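Odorant-binding protein 2a (Homo sapiens, PDB 4RUN) binds and carries small hydrophobic volatile molecules, with a preference for aldehydes and large fatty acids, as a monomeric lipocalin. Local coordinates at residues F51-R55 and G149-L153. The protein carries 2 engineered substitutions. Residues are numbered along the deposited sequence; the frame is centred on the assembly and turned at random.
Sequences FTFMR and GSCVL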
loop_
_atom_site.group_PDB
_atom_site.type_symbol
_atom_site.label_atom_id
_atom_site.label_comp_id
_atom_site.label_asym_id
_atom_site.label_seq_id
_atom_site.Cartn_x
_atom_site.Cartn_y
_atom_site.Cartn_z
ATOM N N PHE A 51 -3.444 -6.468 -7.841
ATOM C CA PHE A 51 -2.226 -5.851 -8.362
ATOM C C PHE A 51 -1.121 -6.891 -8.497
ATOM O O PHE A 51 -1.248 -8.023 -8.029
ATOM C CB PHE A 51 -1.737 -4.725 -7.452
ATOM C CG PHE A 51 -1.439 -5.170 -6.057
ATOM C CD1 PHE A 51 -2.442 -5.205 -5.104
ATOM C CD2 PHE A 51 -0.156 -5.554 -5.691
ATOM C CE1 PHE A 51 -2.177 -5.618 -3.812
ATOM C CE2 PHE A 51 0.121 -5.969 -4.396
ATOM C CZ PHE A 51 -0.893 -6.004 -3.457
ATOM N N THR A 52 -0.038 -6.491 -9.154
ATOM C CA THR A 52 1.137 -7.332 -9.298
ATOM C C THR A 52 2.368 -6.521 -8.955
ATOM O O THR A 52 2.338 -5.291 -8.995
ATOM C CB THR A 52 1.264 -7.878 -10.732
ATOM O OG1 THR A 52 1.517 -6.811 -11.652
ATOM C CG2 THR A 52 -0.005 -8.591 -11.142
ATOM N N PHE A 53 3.443 -7.207 -8.603
ATOM C CA PHE A 53 4.714 -6.542 -8.364
ATOM C C PHE A 53 5.858 -7.513 -8.548
ATOM O O PHE A 53 5.659 -8.720 -8.506
ATOM C CB PHE A 53 4.765 -5.936 -6.970
ATOM C CG PHE A 53 4.685 -6.938 -5.858
ATOM C CD1 PHE A 53 3.457 -7.302 -5.329
ATOM C CD2 PHE A 53 5.834 -7.492 -5.322
ATOM C CE1 PHE A 53 3.375 -8.210 -4.297
ATOM C CE2 PHE A 53 5.755 -8.412 -4.298
ATOM C CZ PHE A 53 4.522 -8.768 -3.784
ATOM N N MET A 54 7.050 -6.977 -8.778
ATOM C CA MET A 54 8.227 -7.804 -8.971
ATOM C C MET A 54 9.054 -7.800 -7.705
ATOM O O MET A 54 9.381 -6.763 -7.171
ATOM C CB MET A 54 9.092 -7.298 -10.130
ATOM C CG MET A 54 8.438 -7.335 -11.504
ATOM S SD MET A 54 8.368 -8.985 -12.177
ATOM C CE MET A 54 10.103 -9.437 -12.174
ATOM N N ARG A 55 9.399 -8.985 -7.251
ATOM C CA ARG A 55 10.260 -9.155 -6.116
ATOM C C ARG A 55 11.446 -9.946 -6.662
ATOM O O ARG A 55 11.350 -11.158 -6.872
ATOM C CB ARG A 55 9.490 -9.902 -5.031
ATOM C CG ARG A 55 10.150 -9.941 -3.672
ATOM C CD ARG A 55 9.327 -10.782 -2.697
ATOM N NE ARG A 55 8.336 -10.008 -1.960
ATOM C CZ ARG A 55 7.176 -10.478 -1.496
ATOM N NH1 ARG A 55 6.803 -11.731 -1.718
ATOM N NH2 ARG A 55 6.356 -9.668 -0.820
ATOM N N GLY A 149 3.004 -1.758 -15.934
ATOM C CA GLY A 149 1.840 -2.585 -16.182
ATOM C C GLY A 149 2.033 -3.887 -15.422
ATOM O O GLY A 149 3.027 -4.063 -14.706
ATOM N N SER A 150 1.082 -4.803 -15.581
ATOM C CA SER A 150 1.173 -6.115 -14.955
ATOM C C SER A 150 2.449 -6.824 -15.392
ATOM O O SER A 150 2.896 -6.675 -16.530
ATOM C CB SER A 150 -0.047 -6.968 -15.320
ATOM O OG SER A 150 0.086 -8.292 -14.829
ATOM N N CYS A 151 3.036 -7.597 -14.485
ATOM C CA CYS A 151 4.173 -8.446 -14.849
ATOM C C CYS A 151 3.728 -9.829 -15.290
ATOM O O CYS A 151 4.539 -10.740 -15.359
ATOM C CB CYS A 151 5.166 -8.583 -13.696
ATOM S SG CYS A 151 4.465 -8.994 -12.101
ATOM N N VAL A 152 2.452 -9.984 -15.615
ATOM C CA VAL A 152 1.962 -11.279 -16.055
ATOM C C VAL A 152 2.366 -11.390 -17.517
ATOM O O VAL A 152 2.676 -12.475 -17.989
ATOM C CB VAL A 152 0.448 -11.486 -15.781
ATOM C CG1 VAL A 152 -0.127 -12.621 -16.627
ATOM C CG2 VAL A 152 0.217 -11.766 -14.294
ATOM N N LEU A 153 2.443 -10.259 -18.214
ATOM C CA LEU A 153 2.972 -10.257 -19.576
ATOM C C LEU A 153 4.435 -10.762 -19.591
ATOM O O LEU A 153 4.734 -11.755 -20.271
ATOM C CB LEU A 153 2.816 -8.877 -20.224
ATOM C CG LEU A 153 1.382 -8.588 -20.710
ATOM C CD1 LEU A 153 0.417 -8.340 -19.550
ATOM C CD2 LEU A 153 1.360 -7.420 -21.695
#
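The lipocalin disulfide that ties the C-terminal tail to the beta-barrel brings Cys-151 against Thr-52 and Met-54. Cys-151 SG bonds to Cys-59 SG on strand 58-66, the antiparallel neighbour of strand 47-55; the run from Gly-149 to Val-152 lies about 85° from that of Thr-52 to Met-54. The sulfur settles over the strand, with Cys-151 SG 3.7 Å from Thr-52 CB. Thr-52 suits this buried place because its two branches do different work. Its CB points to the tail, and OG1, set between backbone N and carbonyl carbon (chi1 66°), accepts a weak hydrogen bond, Cys-151 N lying 3.3 Å from Thr-52 OG1 at an N-H...O angle of 157°. The methyl meets serine instead, Thr-52 CG2 to Ser-150 OG being 3.7 Å. Ser-150 shapes the tail itself: its OG, anti to the backbone N, accepts from Val-152 N at 3.0 Å in an ST turn. Met-54 offers a flexible, apolar thioether that, bent at chi2 and chi3, packs beside the cysteine, Met-54 SD approaching Cys-151 CB to 3.6 Å. With one weak polar bond and modest apolar packing, the covalent link is probably what chiefly holds the tail here.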